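Local coordinates for protein A putative transcriptional regulator (Rhodococcus sp., PDB 2HKU) that probably acts as a TetR-family transcriptional regulator that binds DNA through an N-terminal helix-turn-helix domain, at residues A[78-86]-A[97-105]; A[138-147]-A[161-169]. All coordinates share one frame; numbering follows the deposited sequence.

Overall arrangement
Both contacts are buried helix pairs of the all-helical body of the protein. They share no helix. Contact 1 joins helix 63-87 to helix 92-104 in a nearly antiparallel hairpin. Contact 2 packs helix 125-152 steeply across helix 161-181. Contact 1 is the smaller interface, built on alanines, leucines and water bridges, with salt bridges inside segment 78-86. Contact 2 buries more surface, uses aromatic faces and a direct serine-carbonyl bond, and reaches the second subunit through K166. They meet where L99 and V100 pack on F168 and where E83 touches S141 and A145. One ethanediol molecule, probably from the crystallisation liquor, bridges E83 of contact 1 and W169 of contact 2.

Contact 1 of 2, residues A[78-86]-A[97-105]; sequences AGKRAEDDA and EKLVGSLLG. With EDO (1,2-ethanediol), chain D.
A82 packs against L99, S102 and L103. Its CB lies 3.6 Å from S102 CB and 3.6 Å from L103 CG. The CA atoms of A82 and L99 come within 4.7 Å. The helix axes approach to 7.7 Å and run nearly antiparallel, at 150°.

Apolar packing continues both ways along the hairpin. A86 CB rests on L99 CB at 3.7 Å. L103 reaches towards the A78 end, where its CD2 lies beside the backbone of A78 and G79. K98 lays its aliphatic chain by the backbone of D85 and A86, with CD 3.6 Å from D85 O. L99 and L103 also pack against F168 of helix 161-181.

No hydrogen bond joins the two segments directly. Water does this work. S102 OG hydrogen-bonds two waters. One donates to A78 O, the other to D85 OD2.

Both charged pairs lie within segment 78-86, on helix 63-87. R81 NH1 meets D85 OD1 at 3.0 Å, in the guanidinium plane and on the syn side of the carboxylate. K80 NZ pairs with D84 OD2. E83 OE2 accepts from both hydroxyls of an ethanediol, 2.6 Å from its O1.

Helix 63-87 follows the predicted helix-turn-helix. As in TetR-family proteins, the hairpin ties it to the C-terminal part. The chemistry implies a close apolar seam: small alanines let the helices approach, and S102 OG links them through two ordered waters.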
# COMPACT_ATOMS: atom_id res chain seq x y z
N ALA A 78 -7.87 -8.59 -12.14
CA ALA A 78 -7.90 -7.08 -12.19
C ALA A 78 -6.86 -6.42 -13.03
O ALA A 78 -7.15 -5.51 -13.79
CB ALA A 78 -7.87 -6.47 -10.77
N GLY A 79 -5.59 -6.80 -12.92
CA GLY A 79 -4.57 -6.24 -13.77
C GLY A 79 -4.82 -6.56 -15.26
O GLY A 79 -4.64 -5.70 -16.12
N LYS A 80 -5.21 -7.79 -15.59
CA LYS A 80 -5.49 -8.12 -17.02
C LYS A 80 -6.71 -7.35 -17.57
O LYS A 80 -6.68 -6.86 -18.69
CB LYS A 80 -5.68 -9.63 -17.20
CG LYS A 80 -5.74 -10.02 -18.69
CD LYS A 80 -6.33 -11.40 -18.83
CE LYS A 80 -6.10 -11.94 -20.29
NZ LYS A 80 -7.13 -11.31 -21.22
N ARG A 81 -7.76 -7.25 -16.76
CA ARG A 81 -8.95 -6.45 -17.13
C ARG A 81 -8.61 -5.01 -17.42
O ARG A 81 -9.07 -4.46 -18.46
CB ARG A 81 -10.05 -6.62 -16.08
CG ARG A 81 -11.23 -5.64 -16.16
CD ARG A 81 -12.07 -5.83 -17.47
NE ARG A 81 -12.29 -7.23 -17.77
CZ ARG A 81 -12.47 -7.74 -19.00
NH1 ARG A 81 -12.41 -6.97 -20.09
NH2 ARG A 81 -12.66 -9.05 -19.14
N ALA A 82 -7.73 -4.39 -16.61
CA ALA A 82 -7.28 -3.06 -16.83
C ALA A 82 -6.52 -2.93 -18.15
O ALA A 82 -6.77 -2.00 -18.91
CB ALA A 82 -6.35 -2.51 -15.61
N GLU A 83 -5.56 -3.83 -18.39
CA GLU A 83 -4.77 -3.84 -19.60
C GLU A 83 -5.72 -4.09 -20.85
O GLU A 83 -5.54 -3.50 -21.92
CB GLU A 83 -3.71 -4.94 -19.51
CG GLU A 83 -2.73 -4.57 -18.40
CD GLU A 83 -1.62 -5.59 -18.15
OE1 GLU A 83 -1.75 -6.77 -18.59
OE2 GLU A 83 -0.63 -5.17 -17.51
N ASP A 84 -6.74 -4.88 -20.62
CA ASP A 84 -7.61 -5.29 -21.70
C ASP A 84 -8.44 -4.11 -22.10
O ASP A 84 -8.47 -3.78 -23.28
CB ASP A 84 -8.44 -6.48 -21.27
CG ASP A 84 -7.77 -7.77 -21.56
OD1 ASP A 84 -6.77 -7.77 -22.31
OD2 ASP A 84 -8.26 -8.80 -21.07
N ASP A 85 -9.03 -3.45 -21.09
CA ASP A 85 -9.89 -2.27 -21.26
C ASP A 85 -9.09 -1.12 -21.78
O ASP A 85 -9.62 -0.33 -22.58
CB ASP A 85 -10.77 -1.88 -19.99
CG ASP A 85 -11.88 -2.93 -19.65
OD1 ASP A 85 -11.87 -4.04 -20.24
OD2 ASP A 85 -12.76 -2.69 -18.74
N ALA A 86 -7.80 -1.03 -21.44
CA ALA A 86 -6.89 -0.04 -22.02
C ALA A 86 -6.52 -0.22 -23.46
O ALA A 86 -6.18 0.76 -24.15
CB ALA A 86 -5.59 0.04 -21.21
N GLU A 97 -5.53 6.35 -18.97
CA GLU A 97 -6.69 6.72 -18.13
C GLU A 97 -7.56 5.53 -17.86
O GLU A 97 -8.14 5.29 -16.78
CB GLU A 97 -7.56 7.83 -18.85
CG GLU A 97 -7.16 9.27 -18.63
CD GLU A 97 -7.71 10.26 -19.72
OE1 GLU A 97 -8.95 10.29 -19.90
OE2 GLU A 97 -6.90 11.00 -20.39
N LYS A 98 -7.72 4.77 -18.92
CA LYS A 98 -8.48 3.57 -18.88
C LYS A 98 -7.74 2.54 -17.96
O LYS A 98 -8.34 1.90 -17.16
CB LYS A 98 -8.58 3.05 -20.31
CG LYS A 98 -9.89 3.46 -21.07
CD LYS A 98 -9.64 3.31 -22.64
CE LYS A 98 -10.80 4.02 -23.44
NZ LYS A 98 -12.05 3.50 -22.95
N LEU A 99 -6.47 2.36 -18.15
CA LEU A 99 -5.78 1.33 -17.36
C LEU A 99 -5.85 1.72 -15.87
O LEU A 99 -6.35 0.99 -15.08
CB LEU A 99 -4.39 1.13 -17.90
CG LEU A 99 -3.64 -0.17 -17.49
CD1 LEU A 99 -2.48 -0.38 -18.46
CD2 LEU A 99 -3.11 -0.04 -16.07
N VAL A 100 -5.47 2.95 -15.54
CA VAL A 100 -5.44 3.46 -14.12
C VAL A 100 -6.80 3.56 -13.54
O VAL A 100 -7.10 3.07 -12.45
CB VAL A 100 -4.67 4.83 -14.09
CG1 VAL A 100 -4.64 5.42 -12.72
CG2 VAL A 100 -3.29 4.61 -14.59
N GLY A 101 -7.74 4.15 -14.31
CA GLY A 101 -9.13 4.13 -13.89
C GLY A 101 -9.71 2.79 -13.58
O GLY A 101 -10.55 2.68 -12.70
N SER A 102 -9.31 1.74 -14.31
CA SER A 102 -9.80 0.37 -13.99
C SER A 102 -9.27 -0.16 -12.65
O SER A 102 -10.03 -0.65 -11.78
CB SER A 102 -9.35 -0.65 -15.08
OG SER A 102 -10.04 -1.88 -14.90
N LEU A 103 -7.95 -0.11 -12.51
CA LEU A 103 -7.33 -0.59 -11.24
C LEU A 103 -7.83 0.22 -10.04
O LEU A 103 -8.07 -0.34 -9.05
CB LEU A 103 -5.79 -0.51 -11.35
CG LEU A 103 -5.20 -1.49 -12.37
CD1 LEU A 103 -3.77 -1.17 -12.43
CD2 LEU A 103 -5.52 -3.00 -11.96
N LEU A 104 -7.99 1.55 -10.16
CA LEU A 104 -8.35 2.38 -9.00
C LEU A 104 -9.82 2.38 -8.74
O LEU A 104 -10.28 2.66 -7.62
CB LEU A 104 -7.81 3.81 -9.13
CG LEU A 104 -6.28 3.87 -9.16
CD1 LEU A 104 -5.72 5.28 -9.30
CD2 LEU A 104 -5.69 3.21 -7.91
N GLY A 105 -10.60 2.03 -9.77
CA GLY A 105 -12.03 1.97 -9.59
C GLY A 105 -12.62 0.59 -9.49
O GLY A 105 -12.68 0.02 -8.40
C1 EDO D . 0.29 -2.05 -16.19
O1 EDO D . 0.20 -2.69 -17.49
C2 EDO D . -0.51 -2.98 -15.31
O2 EDO D . 0.40 -4.09 -15.06
O HOH W 1 -9.34 -3.94 -12.84
O HOH W 2 -12.32 -1.93 -16.08

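Contact 2 of 2, residues A[138-147]-A[161-169]; sequences LHSSGEVALI and IDVESKAFW. With EDO (1,2-ethanediol), chain D.
K166 lays its CG over the centre of the H139 ring, 3.6 Å from the centroid and almost on the ring normal. W169 CB sits at the edge of the same imidazole. A water joins H139 NE2 to K166 O.

L138 stands roughly perpendicular to the W169 side chain and puts CB over the five-membered ring, 4.0 Å from its centroid. L146 sets CD2 over one face of F168, off centre. I147 and I161 run antiparallel alongside each other, with a tight CG2 to CG1 contact of 3.4 Å. E143 lays CB and CG along I161, and its OE2 accepts from a water that also donates to D162 O.

With chi1 at -167°, S165 points OG at H139 O and donates to a lone pair within the carbonyl plane, at 2.6 Å. H139 O also accepts from E143 N. The bare CA of G142 lets S165 OG come within 3.2 Å.

Ethanediol O2 accepts from W169 NE1 at 2.9 Å, and its O1 from L146 N.

This near-perpendicular packing, at 104°, belongs to the TetR-type C-terminal domain. Segment 161-169 also faces the dimer partner: K166 NZ bridges to E192 of the second subunit, and V163, E164 and A167 meet its A195, A199 and N200.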
# COMPACT_ATOMS: atom_id res chain seq x y z
N LEU A 138 2.70 -9.35 -11.88
CA LEU A 138 2.14 -7.99 -12.02
C LEU A 138 3.23 -7.08 -12.57
O LEU A 138 2.99 -6.30 -13.50
CB LEU A 138 1.65 -7.43 -10.67
CG LEU A 138 0.47 -8.07 -9.98
CD1 LEU A 138 0.04 -7.54 -8.60
CD2 LEU A 138 -0.79 -7.91 -11.01
N HIS A 139 4.43 -7.16 -12.00
CA HIS A 139 5.53 -6.28 -12.44
C HIS A 139 6.04 -6.55 -13.88
O HIS A 139 6.25 -5.60 -14.66
CB HIS A 139 6.72 -6.41 -11.44
CG HIS A 139 6.45 -5.81 -10.07
ND1 HIS A 139 7.08 -6.25 -8.93
CD2 HIS A 139 5.70 -4.75 -9.69
CE1 HIS A 139 6.69 -5.52 -7.89
NE2 HIS A 139 5.88 -4.58 -8.33
N SER A 140 6.12 -7.83 -14.25
CA SER A 140 6.40 -8.20 -15.69
C SER A 140 5.28 -7.68 -16.59
O SER A 140 5.53 -7.14 -17.68
CB SER A 140 6.47 -9.76 -15.86
OG SER A 140 7.65 -10.11 -15.18
N SER A 141 4.08 -7.89 -16.13
CA SER A 141 2.95 -7.50 -16.90
C SER A 141 3.01 -5.98 -17.16
O SER A 141 2.63 -5.54 -18.25
CB SER A 141 1.62 -7.95 -16.26
OG SER A 141 1.24 -6.99 -15.25
N GLY A 142 3.57 -5.19 -16.22
CA GLY A 142 3.56 -3.74 -16.38
C GLY A 142 4.61 -3.27 -17.34
O GLY A 142 4.38 -2.29 -18.09
N GLU A 143 5.80 -3.92 -17.33
CA GLU A 143 6.80 -3.68 -18.35
C GLU A 143 6.20 -3.85 -19.73
O GLU A 143 6.43 -2.99 -20.59
CB GLU A 143 7.96 -4.66 -18.21
CG GLU A 143 8.71 -4.48 -16.89
CD GLU A 143 9.71 -5.63 -16.69
OE1 GLU A 143 9.93 -6.36 -17.69
OE2 GLU A 143 10.16 -5.80 -15.54
N VAL A 144 5.46 -4.93 -19.94
CA VAL A 144 5.08 -5.37 -21.35
C VAL A 144 3.79 -4.77 -21.85
O VAL A 144 3.52 -4.80 -23.07
CB VAL A 144 5.06 -6.98 -21.62
CG1 VAL A 144 6.36 -7.60 -21.25
CG2 VAL A 144 3.86 -7.77 -20.98
N ALA A 145 2.97 -4.27 -20.93
CA ALA A 145 1.73 -3.61 -21.34
C ALA A 145 1.89 -2.08 -21.23
O ALA A 145 2.38 -1.46 -22.19
CB ALA A 145 0.62 -4.13 -20.53
N LEU A 146 1.63 -1.47 -20.05
CA LEU A 146 1.86 0.01 -19.87
C LEU A 146 3.19 0.62 -20.29
O LEU A 146 3.19 1.54 -21.10
CB LEU A 146 1.57 0.49 -18.41
CG LEU A 146 1.56 2.01 -18.13
CD1 LEU A 146 0.32 2.62 -18.81
CD2 LEU A 146 1.57 2.28 -16.61
N ILE A 147 4.31 0.19 -19.73
CA ILE A 147 5.60 0.85 -19.91
C ILE A 147 6.07 0.73 -21.41
O ILE A 147 6.60 1.67 -21.97
CB ILE A 147 6.72 0.36 -18.86
CG1 ILE A 147 6.27 0.49 -17.37
CG2 ILE A 147 8.07 1.10 -19.02
CD1 ILE A 147 5.87 1.95 -16.96
N ILE A 161 13.30 -0.29 -17.19
CA ILE A 161 11.93 -0.68 -17.39
C ILE A 161 11.32 -1.52 -16.21
O ILE A 161 10.14 -1.39 -15.89
CB ILE A 161 11.74 -1.37 -18.73
CG1 ILE A 161 10.25 -1.55 -19.03
CG2 ILE A 161 12.26 -2.72 -18.73
CD1 ILE A 161 9.94 -2.19 -20.43
N ASP A 162 12.15 -2.33 -15.57
CA ASP A 162 11.71 -3.09 -14.42
C ASP A 162 11.29 -2.12 -13.31
O ASP A 162 10.22 -2.29 -12.75
CB ASP A 162 12.78 -4.11 -13.97
CG ASP A 162 14.12 -3.47 -13.68
OD1 ASP A 162 14.60 -2.63 -14.50
OD2 ASP A 162 14.70 -3.78 -12.62
N VAL A 163 12.15 -1.13 -13.00
CA VAL A 163 11.89 -0.13 -11.91
C VAL A 163 10.65 0.72 -12.20
O VAL A 163 9.87 1.01 -11.31
CB VAL A 163 13.16 0.76 -11.63
CG1 VAL A 163 12.86 1.94 -10.77
CG2 VAL A 163 14.24 -0.10 -11.01
N GLU A 164 10.42 1.03 -13.46
CA GLU A 164 9.28 1.84 -13.82
C GLU A 164 7.99 1.05 -13.59
O GLU A 164 6.96 1.61 -13.19
CB GLU A 164 9.40 2.32 -15.24
CG GLU A 164 10.57 3.25 -15.50
CD GLU A 164 10.22 4.70 -15.17
OE1 GLU A 164 9.09 4.96 -14.68
OE2 GLU A 164 11.07 5.60 -15.41
N SER A 165 8.03 -0.27 -13.85
CA SER A 165 6.87 -1.11 -13.54
C SER A 165 6.60 -1.14 -12.05
O SER A 165 5.42 -1.14 -11.64
CB SER A 165 6.97 -2.56 -14.09
OG SER A 165 5.65 -3.18 -13.99
N LYS A 166 7.66 -1.27 -11.23
CA LYS A 166 7.50 -1.33 -9.80
C LYS A 166 7.04 -0.00 -9.22
O LYS A 166 6.35 0.01 -8.22
CB LYS A 166 8.82 -1.76 -9.13
CG LYS A 166 9.22 -3.25 -9.46
CD LYS A 166 10.62 -3.55 -8.97
CE LYS A 166 10.93 -5.09 -9.17
NZ LYS A 166 12.14 -5.35 -8.22
N ALA A 167 7.47 1.11 -9.81
CA ALA A 167 7.00 2.45 -9.41
C ALA A 167 5.55 2.62 -9.71
O ALA A 167 4.79 3.20 -8.91
CB ALA A 167 7.82 3.56 -10.14
N PHE A 168 5.11 2.05 -10.82
CA PHE A 168 3.68 2.06 -11.18
C PHE A 168 2.88 1.16 -10.15
O PHE A 168 1.91 1.58 -9.53
CB PHE A 168 3.43 1.54 -12.60
CG PHE A 168 1.88 1.45 -12.94
CD1 PHE A 168 1.17 2.59 -13.30
CD2 PHE A 168 1.19 0.23 -12.85
CE1 PHE A 168 -0.25 2.50 -13.60
CE2 PHE A 168 -0.18 0.07 -13.12
CZ PHE A 168 -0.94 1.24 -13.46
N TRP A 169 3.29 -0.08 -9.97
CA TRP A 169 2.57 -0.95 -9.04
C TRP A 169 2.54 -0.48 -7.55
O TRP A 169 1.54 -0.65 -6.89
CB TRP A 169 3.00 -2.44 -9.20
CG TRP A 169 2.16 -3.07 -10.34
CD1 TRP A 169 2.57 -3.35 -11.62
CD2 TRP A 169 0.78 -3.40 -10.28
NE1 TRP A 169 1.50 -3.82 -12.37
CE2 TRP A 169 0.39 -3.86 -11.55
CE3 TRP A 169 -0.20 -3.30 -9.26
CZ2 TRP A 169 -0.92 -4.24 -11.82
CZ3 TRP A 169 -1.50 -3.71 -9.54
CH2 TRP A 169 -1.83 -4.24 -10.78
C1 EDO D . 0.29 -2.05 -16.19
O1 EDO D . 0.20 -2.69 -17.49
C2 EDO D . -0.51 -2.98 -15.31
O2 EDO D . 0.40 -4.09 -15.06
O HOH W 3 6.27 -2.44 -6.84
O HOH W 4 9.38 -4.96 -13.10